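Local coordinates for protein purine nucleoside phosphorylase (Thermus thermophilus, PDB 1ODK) that probably catalyses the phosphorolysis of purine nucleosides, splitting off the free base and leaving the sugar as its 1-phosphate, at residues R16-I29 and V221-V235. Sequence-based numbering, arbitrary orientation.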
ATOM      1  N   ARG B  16      11.452  22.605 -29.373  1.00 14.11           N
ATOM      2  CA  ARG B  16      12.480  22.359 -28.366  1.00 16.13           C
ATOM      3  C   ARG B  16      12.294  23.334 -27.212  1.00 14.92           C
ATOM      4  O   ARG B  16      12.256  24.548 -27.418  1.00 12.93           O
ATOM      5  CB  ARG B  16      13.869  22.526 -28.988  1.00 17.02           C
ATOM      6  CG  ARG B  16      14.113  21.583 -30.156  1.00 17.58           C
ATOM      7  CD  ARG B  16      15.459  21.815 -30.828  1.00 20.75           C
ATOM      8  NE  ARG B  16      15.687  20.818 -31.872  1.00 19.67           N
ATOM      9  CZ  ARG B  16      15.007  20.760 -33.013  1.00 19.69           C
ATOM     10  NH1 ARG B  16      15.276  19.809 -33.900  1.00 24.02           N
ATOM     11  NH2 ARG B  16      14.070  21.661 -33.277  1.00 18.13           N
ATOM     12  N   VAL B  17      12.207  22.803 -25.995  1.00 12.99           N
ATOM     13  CA  VAL B  17      11.966  23.641 -24.824  1.00 12.03           C
ATOM     14  C   VAL B  17      12.816  23.296 -23.604  1.00 11.98           C
ATOM     15  O   VAL B  17      13.011  22.122 -23.298  1.00 12.39           O
ATOM     16  CB  VAL B  17      10.485  23.509 -24.377  1.00 14.81           C
ATOM     17  CG1 VAL B  17      10.139  24.589 -23.361  1.00 14.87           C
ATOM     18  CG2 VAL B  17       9.564  23.556 -25.589  1.00 11.76           C
ATOM     19  N   LEU B  18      13.320  24.319 -22.912  1.00  9.75           N
ATOM     20  CA  LEU B  18      14.078  24.103 -21.681  1.00 11.11           C
ATOM     21  C   LEU B  18      13.076  24.386 -20.560  1.00 12.53           C
ATOM     22  O   LEU B  18      12.266  25.311 -20.669  1.00 10.95           O
ATOM     23  CB  LEU B  18      15.268  25.059 -21.554  1.00 10.84           C
ATOM     24  CG  LEU B  18      16.431  24.957 -22.550  1.00 19.28           C
ATOM     25  CD1 LEU B  18      17.668  25.599 -21.923  1.00 14.37           C
ATOM     26  CD2 LEU B  18      16.717  23.512 -22.905  1.00 16.87           C
ATOM     27  N   LEU B  19      13.136  23.596 -19.490  1.00 12.17           N
ATOM     28  CA  LEU B  19      12.213  23.743 -18.372  1.00  9.03           C
ATOM     29  C   LEU B  19      12.851  24.080 -17.027  1.00 10.56           C
ATOM     30  O   LEU B  19      13.071  23.192 -16.201  1.00 12.90           O
ATOM     31  CB  LEU B  19      11.394  22.454 -18.204  1.00 12.54           C
ATOM     32  CG  LEU B  19      10.521  22.003 -19.378  1.00 15.09           C
ATOM     33  CD1 LEU B  19       9.912  20.635 -19.091  1.00 12.60           C
ATOM     34  CD2 LEU B  19       9.427  23.029 -19.617  1.00 16.03           C
ATOM     35  N   PRO B  20      13.180  25.359 -16.788  1.00 11.05           N
ATOM     36  CA  PRO B  20      13.771  25.653 -15.480  1.00  9.66           C
ATOM     37  C   PRO B  20      12.608  25.744 -14.486  1.00 10.53           C
ATOM     38  O   PRO B  20      11.468  25.936 -14.896  1.00 10.50           O
ATOM     39  CB  PRO B  20      14.461  26.996 -15.703  1.00  9.85           C
ATOM     40  CG  PRO B  20      13.586  27.657 -16.745  1.00 10.57           C
ATOM     41  CD  PRO B  20      13.263  26.521 -17.694  1.00 10.87           C
ATOM     42  N   GLY B  21      12.876  25.589 -13.194  1.00 11.67           N
ATOM     43  CA  GLY B  21      11.789  25.678 -12.229  1.00 11.12           C
ATOM     44  C   GLY B  21      11.535  27.114 -11.800  1.00 13.20           C
ATOM     45  O   GLY B  21      10.400  27.529 -11.556  1.00 10.84           O
ATOM     46  N   ASP B  22      12.616  27.880 -11.738  1.00 11.43           N
ATOM     47  CA  ASP B  22      12.601  29.278 -11.309  1.00 15.52           C
ATOM     48  C   ASP B  22      12.367  30.274 -12.465  1.00 15.15           C
ATOM     49  O   ASP B  22      13.127  30.303 -13.430  1.00 14.67           O
ATOM     50  CB  ASP B  22      13.941  29.548 -10.616  1.00 14.55           C
ATOM     51  CG  ASP B  22      14.108  30.983 -10.168  1.00 16.57           C
ATOM     52  OD1 ASP B  22      13.189  31.810 -10.356  1.00 15.80           O
ATOM     53  OD2 ASP B  22      15.186  31.276  -9.615  1.00 16.07           O
ATOM     54  N   PRO B  23      11.316  31.108 -12.368  1.00 14.14           N
ATOM     55  CA  PRO B  23      11.026  32.087 -13.427  1.00 14.85           C
ATOM     56  C   PRO B  23      12.153  33.104 -13.637  1.00 15.12           C
ATOM     57  O   PRO B  23      12.348  33.609 -14.746  1.00 13.60           O
ATOM     58  CB  PRO B  23       9.725  32.736 -12.952  1.00 15.24           C
ATOM     59  CG  PRO B  23       9.825  32.629 -11.455  1.00 13.77           C
ATOM     60  CD  PRO B  23      10.340  31.227 -11.269  1.00 14.92           C
ATOM     61  N   GLY B  24      12.887  33.404 -12.570  1.00 14.51           N
ATOM     62  CA  GLY B  24      13.994  34.335 -12.680  1.00 13.11           C
ATOM     63  C   GLY B  24      15.104  33.707 -13.506  1.00 14.70           C
ATOM     64  O   GLY B  24      15.852  34.397 -14.201  1.00 15.09           O
ATOM     65  N   ARG B  25      15.213  32.386 -13.422  1.00 14.61           N
ATOM     66  CA  ARG B  25      16.226  31.660 -14.174  1.00 16.45           C
ATOM     67  C   ARG B  25      15.798  31.573 -15.640  1.00 14.52           C
ATOM     68  O   ARG B  25      16.627  31.674 -16.547  1.00 14.89           O
ATOM     69  CB  ARG B  25      16.411  30.262 -13.578  1.00 18.94           C
ATOM     70  CG  ARG B  25      17.474  29.411 -14.248  1.00 23.92           C
ATOM     71  CD  ARG B  25      17.910  28.311 -13.295  1.00 28.96           C
ATOM     72  NE  ARG B  25      18.597  28.871 -12.133  1.00 33.83           N
ATOM     73  CZ  ARG B  25      18.502  28.393 -10.896  1.00 36.97           C
ATOM     74  NH1 ARG B  25      17.736  27.337 -10.645  1.00 34.36           N
ATOM     75  NH2 ARG B  25      19.176  28.971  -9.908  1.00 35.40           N
ATOM     76  N   ALA B  26      14.500  31.387 -15.868  1.00 11.73           N
ATOM     77  CA  ALA B  26      13.984  31.316 -17.231  1.00 12.94           C
ATOM     78  C   ALA B  26      14.320  32.620 -17.953  1.00 13.34           C
ATOM     79  O   ALA B  26      14.794  32.611 -19.092  1.00 13.23           O
ATOM     80  CB  ALA B  26      12.475  31.109 -17.216  1.00 11.35           C
ATOM     81  N   GLU B  27      14.066  33.740 -17.282  1.00 13.55           N
ATOM     82  CA  GLU B  27      14.340  35.057 -17.853  1.00 13.59           C
ATOM     83  C   GLU B  27      15.824  35.209 -18.176  1.00 14.02           C
ATOM     84  O   GLU B  27      16.190  35.675 -19.256  1.00 16.32           O
ATOM     85  CB  GLU B  27      13.913  36.153 -16.876  1.00 15.56           C
ATOM     86  CG  GLU B  27      14.235  37.561 -17.344  1.00 20.81           C
ATOM     87  CD  GLU B  27      13.781  38.611 -16.353  1.00 26.54           C
ATOM     88  OE1 GLU B  27      14.210  38.554 -15.180  1.00 24.45           O
ATOM     89  OE2 GLU B  27      12.990  39.492 -16.747  1.00 27.67           O
ATOM     90  N   TRP B  28      16.674  34.811 -17.233  1.00 12.67           N
ATOM     91  CA  TRP B  28      18.118  34.901 -17.418  1.00 15.51           C
ATOM     92  C   TRP B  28      18.579  34.074 -18.617  1.00 14.21           C
ATOM     93  O   TRP B  28      19.424  34.514 -19.402  1.00 12.50           O
ATOM     94  CB  TRP B  28      18.843  34.417 -16.162  1.00 14.09           C
ATOM     95  CG  TRP B  28      20.322  34.392 -16.321  1.00 17.83           C
ATOM     96  CD1 TRP B  28      21.175  35.452 -16.244  1.00 17.97           C
ATOM     97  CD2 TRP B  28      21.127  33.247 -16.633  1.00 18.59           C
ATOM     98  NE1 TRP B  28      22.467  35.039 -16.489  1.00 21.04           N
ATOM     99  CE2 TRP B  28      22.463  33.689 -16.731  1.00 20.82           C
ATOM    100  CE3 TRP B  28      20.845  31.889 -16.841  1.00 19.31           C
ATOM    101  CZ2 TRP B  28      23.520  32.822 -17.028  1.00 22.05           C
ATOM    102  CZ3 TRP B  28      21.897  31.026 -17.135  1.00 19.03           C
ATOM    103  CH2 TRP B  28      23.218  31.499 -17.226  1.00 22.21           C
ATOM    104  N   ILE B  29      18.026  32.873 -18.753  1.00 13.69           N
ATOM    105  CA  ILE B  29      18.385  31.992 -19.858  1.00 11.37           C
ATOM    106  C   ILE B  29      17.997  32.614 -21.197  1.00 13.34           C
ATOM    107  O   ILE B  29      18.796  32.656 -22.131  1.00 12.99           O
ATOM    108  CB  ILE B  29      17.672  30.620 -19.747  1.00 11.58           C
ATOM    109  CG1 ILE B  29      18.168  29.860 -18.516  1.00  9.73           C
ATOM    110  CG2 ILE B  29      17.917  29.801 -21.006  1.00  9.86           C
ATOM    111  CD1 ILE B  29      17.368  28.596 -18.244  1.00 12.81           C
ATOM    112  N   VAL B 221      24.764  26.559 -12.943  1.00 16.53           N
ATOM    113  CA  VAL B 221      23.563  26.806 -13.732  1.00 16.28           C
ATOM    114  C   VAL B 221      23.923  27.149 -15.181  1.00 17.03           C
ATOM    115  O   VAL B 221      23.281  26.678 -16.124  1.00 15.58           O
ATOM    116  CB  VAL B 221      22.742  27.967 -13.134  1.00 18.19           C
ATOM    117  CG1 VAL B 221      21.647  28.396 -14.111  1.00 14.30           C
ATOM    118  CG2 VAL B 221      22.136  27.532 -11.795  1.00 19.10           C
ATOM    119  N   ARG B 222      24.948  27.975 -15.362  1.00 17.98           N
ATOM    120  CA  ARG B 222      25.357  28.355 -16.711  1.00 17.02           C
ATOM    121  C   ARG B 222      25.814  27.131 -17.503  1.00 15.05           C
ATOM    122  O   ARG B 222      25.451  26.966 -18.669  1.00 16.63           O
ATOM    123  CB  ARG B 222      26.496  29.379 -16.666  1.00 18.42           C
ATOM    124  CG  ARG B 222      26.860  29.952 -18.039  1.00 17.44           C
ATOM    125  CD  ARG B 222      28.223  30.632 -18.011  1.00 23.78           C
ATOM    126  NE  ARG B 222      29.304  29.673 -17.787  1.00 26.54           N
ATOM    127  CZ  ARG B 222      29.679  28.743 -18.663  1.00 25.61           C
ATOM    128  NH1 ARG B 222      29.067  28.641 -19.834  1.00 26.81           N
ATOM    129  NH2 ARG B 222      30.663  27.906 -18.363  1.00 28.17           N
ATOM    130  N   ARG B 223      26.609  26.278 -16.864  1.00 15.00           N
ATOM    131  CA  ARG B 223      27.123  25.073 -17.513  1.00 15.39           C
ATOM    132  C   ARG B 223      25.993  24.134 -17.914  1.00 16.51           C
ATOM    133  O   ARG B 223      25.976  23.585 -19.017  1.00 14.10           O
ATOM    134  CB  ARG B 223      28.073  24.338 -16.569  1.00 19.94           C
ATOM    135  CG  ARG B 223      29.302  25.134 -16.162  1.00 23.02           C
ATOM    136  CD  ARG B 223      30.088  24.400 -15.084  1.00 25.27           C
ATOM    137  NE  ARG B 223      31.352  25.065 -14.786  1.00 27.62           N
ATOM    138  CZ  ARG B 223      32.248  24.610 -13.919  1.00 28.34           C
ATOM    139  NH1 ARG B 223      32.018  23.482 -13.259  1.00 30.11           N
ATOM    140  NH2 ARG B 223      33.376  25.278 -13.717  1.00 31.52           N
ATOM    141  N   MET B 224      25.050  23.949 -16.998  1.00 14.65           N
ATOM    142  CA  MET B 224      23.910  23.078 -17.238  1.00 15.01           C
ATOM    143  C   MET B 224      23.052  23.548 -18.424  1.00 13.04           C
ATOM    144  O   MET B 224      22.623  22.740 -19.251  1.00 10.38           O
ATOM    145  CB  MET B 224      23.086  22.995 -15.948  1.00 14.11           C
ATOM    146  CG  MET B 224      21.603  22.827 -16.121  1.00 17.43           C
ATOM    147  SD  MET B 224      20.846  22.746 -14.498  1.00 17.70           S
ATOM    148  CE  MET B 224      20.553  24.466 -14.131  1.00 16.59           C
ATOM    149  N   VAL B 225      22.808  24.854 -18.507  1.00 11.08           N
ATOM    150  CA  VAL B 225      22.005  25.414 -19.594  1.00 10.83           C
ATOM    151  C   VAL B 225      22.711  25.272 -20.945  1.00 13.42           C
ATOM    152  O   VAL B 225      22.083  24.940 -21.952  1.00 14.60           O
ATOM    153  CB  VAL B 225      21.688  26.907 -19.332  1.00 11.56           C
ATOM    154  CG1 VAL B 225      20.977  27.520 -20.539  1.00 12.76           C
ATOM    155  CG2 VAL B 225      20.810  27.033 -18.085  1.00 12.17           C
ATOM    156  N   GLU B 226      24.016  25.527 -20.964  1.00 14.88           N
ATOM    157  CA  GLU B 226      24.791  25.402 -22.194  1.00 16.61           C
ATOM    158  C   GLU B 226      24.712  23.957 -22.691  1.00 17.76           C
ATOM    159  O   GLU B 226      24.541  23.706 -23.887  1.00 14.95           O
ATOM    160  CB  GLU B 226      26.252  25.781 -21.943  1.00 21.31           C
ATOM    161  CG  GLU B 226      27.128  25.711 -23.187  1.00 26.51           C
ATOM    162  CD  GLU B 226      28.577  26.067 -22.907  1.00 29.47           C
ATOM    163  OE1 GLU B 226      29.360  26.161 -23.877  1.00 32.46           O
ATOM    164  OE2 GLU B 226      28.936  26.249 -21.724  1.00 27.85           O
ATOM    165  N   VAL B 227      24.841  23.004 -21.771  1.00 15.22           N
ATOM    166  CA  VAL B 227      24.769  21.595 -22.148  1.00 14.07           C
ATOM    167  C   VAL B 227      23.392  21.278 -22.720  1.00 15.99           C
ATOM    168  O   VAL B 227      23.275  20.639 -23.768  1.00 16.32           O
ATOM    169  CB  VAL B 227      25.037  20.666 -20.938  1.00 13.49           C
ATOM    170  CG1 VAL B 227      24.698  19.227 -21.297  1.00 15.13           C
ATOM    171  CG2 VAL B 227      26.504  20.758 -20.528  1.00 16.18           C
ATOM    172  N   ALA B 228      22.348  21.737 -22.038  1.00 13.85           N
ATOM    173  CA  ALA B 228      20.983  21.481 -22.483  1.00 14.00           C
ATOM    174  C   ALA B 228      20.679  22.089 -23.854  1.00 10.34           C
ATOM    175  O   ALA B 228      20.074  21.437 -24.701  1.00 12.28           O
ATOM    176  CB  ALA B 228      19.987  21.999 -21.444  1.00 11.23           C
ATOM    177  N   LEU B 229      21.091  23.334 -24.070  1.00 11.45           N
ATOM    178  CA  LEU B 229      20.838  23.998 -25.349  1.00 13.53           C
ATOM    179  C   LEU B 229      21.524  23.241 -26.478  1.00 13.37           C
ATOM    180  O   LEU B 229      20.923  22.974 -27.520  1.00 15.44           O
ATOM    181  CB  LEU B 229      21.333  25.452 -25.302  1.00 13.09           C
ATOM    182  CG  LEU B 229      20.469  26.398 -24.457  1.00 12.76           C
ATOM    183  CD1 LEU B 229      21.200  27.703 -24.216  1.00 14.75           C
ATOM    184  CD2 LEU B 229      19.143  26.648 -25.162  1.00 11.30           C
ATOM    185  N   GLU B 230      22.786  22.891 -26.260  1.00 14.30           N
ATOM    186  CA  GLU B 230      23.547  22.145 -27.252  1.00 16.68           C
ATOM    187  C   GLU B 230      22.893  20.793 -27.528  1.00 17.33           C
ATOM    188  O   GLU B 230      22.825  20.339 -28.674  1.00 16.30           O
ATOM    189  CB  GLU B 230      24.978  21.939 -26.758  1.00 17.73           C
ATOM    190  CG  GLU B 230      25.797  23.212 -26.753  1.00 20.75           C
ATOM    191  CD  GLU B 230      25.976  23.772 -28.151  1.00 24.13           C
ATOM    192  OE1 GLU B 230      25.588  24.934 -28.390  1.00 23.25           O
ATOM    193  OE2 GLU B 230      26.503  23.042 -29.015  1.00 29.69           O
ATOM    194  N   ALA B 231      22.401  20.160 -26.470  1.00 17.04           N
ATOM    195  CA  ALA B 231      21.760  18.857 -26.582  1.00 15.10           C
ATOM    196  C   ALA B 231      20.455  18.858 -27.380  1.00 15.64           C
ATOM    197  O   ALA B 231      20.243  17.983 -28.224  1.00 16.05           O
ATOM    198  CB  ALA B 231      21.511  18.281 -25.179  1.00 14.65           C
ATOM    199  N   VAL B 232      19.576  19.827 -27.124  1.00 15.25           N
ATOM    200  CA  VAL B 232      18.300  19.858 -27.838  1.00 15.00           C
ATOM    201  C   VAL B 232      18.458  20.086 -29.330  1.00 16.05           C
ATOM    202  O   VAL B 232      17.575  19.734 -30.111  1.00 15.68           O
ATOM    203  CB  VAL B 232      17.319  20.923 -27.268  1.00 16.19           C
ATOM    204  CG1 VAL B 232      16.942  20.559 -25.843  1.00 15.78           C
ATOM    205  CG2 VAL B 232      17.931  22.310 -27.331  1.00 12.66           C
ATOM    206  N   LEU B 233      19.579  20.674 -29.728  1.00 16.35           N
ATOM    207  CA  LEU B 233      19.830  20.905 -31.143  1.00 21.24           C
ATOM    208  C   LEU B 233      20.281  19.599 -31.798  1.00 23.73           C
ATOM    209  O   LEU B 233      20.177  19.436 -33.011  1.00 26.01           O
ATOM    210  CB  LEU B 233      20.898  21.989 -31.327  1.00 21.17           C
ATOM    211  CG  LEU B 233      20.381  23.411 -31.604  1.00 22.14           C
ATOM    212  CD1 LEU B 233      19.388  23.834 -30.537  1.00 24.72           C
ATOM    213  CD2 LEU B 233      21.561  24.369 -31.663  1.00 20.38           C
ATOM    214  N   GLU B 234      20.761  18.667 -30.977  1.00 23.74           N
ATOM    215  CA  GLU B 234      21.239  17.365 -31.444  1.00 27.23           C
ATOM    216  C   GLU B 234      20.097  16.400 -31.735  1.00 27.84           C
ATOM    217  O   GLU B 234      20.302  15.354 -32.347  1.00 29.24           O
ATOM    218  CB  GLU B 234      22.153  16.734 -30.394  1.00 30.25           C
ATOM    219  CG  GLU B 234      23.371  17.558 -30.047  1.00 38.64           C
ATOM    220  CD  GLU B 234      24.474  17.421 -31.072  1.00 43.86           C
ATOM    221  OE1 GLU B 234      24.205  17.622 -32.276  1.00 46.63           O
ATOM    222  OE2 GLU B 234      25.615  17.114 -30.667  1.00 48.24           O
ATOM    223  N   VAL B 235      18.901  16.741 -31.275  1.00 27.04           N
ATOM    224  CA  VAL B 235      17.738  15.889 -31.485  1.00 29.74           C
ATOM    225  C   VAL B 235      16.658  16.627 -32.264  1.00 31.81           C
ATOM    226  O   VAL B 235      15.801  15.945 -32.866  1.00 32.73           O
ATOM    227  CB  VAL B 235      17.147  15.399 -30.138  1.00 31.23           C
ATOM    228  CG1 VAL B 235      18.161  14.524 -29.413  1.00 28.04           C
ATOM    229  CG2 VAL B 235      16.767  16.587 -29.270  1.00 30.43           C
ATOM    230  OXT VAL B 235      16.677  17.877 -32.254  1.00 34.15           O
TER
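R16 reaches out of strand 16-20 to grip the C-terminal end of the chain. Its NE gives a hydrogen bond to V232 O (2.8 Å) that lies in the guanidinium plane but meets the carbonyl from above its plane. NH1 forms a salt bridge with V235 OXT (2.9 Å), and NE adds a weak bond to the same oxygen. The chain runs extended from CG to NE (chi2 and chi3 both 176°), long enough to take its charge past V232 to the terminal carboxylate. Two residues on along the strand, L18 is all apolar: its side chain crosses that of L229 at about a right angle, CD1 meeting CD2 at 3.7 Å, while CD2 rests on A228 CB (3.9 Å). V225 continues the row, its two methyls split between branches of I29, with CG1 on CG2 and CG2 on CD1 (3.8 Å each); branching lets both residues fill this buried spot. A turn earlier, both V221 methyls lie against R25, CG2 over one guanidinium face, and CG1 also touches W28 CZ3 (4.0 Å). The indole turns its edge to R222 CA, a broad apolar surface beside an arginine whose far end goes to E226 and Y146.

Outside this shell, D22 N-caps helix 23-33 through G24 N, and strand 16-20 is fixed between strands 56-61 and 84-93. Helix segment 221-233 runs nearly antiparallel to strand 16-20 (158°), and its A228 and V232 also touch strand 84-93. Apolar packing thus fills the middle, while R16 probably neutralises the terminal carboxylate and helps hold the chain's end against the strand.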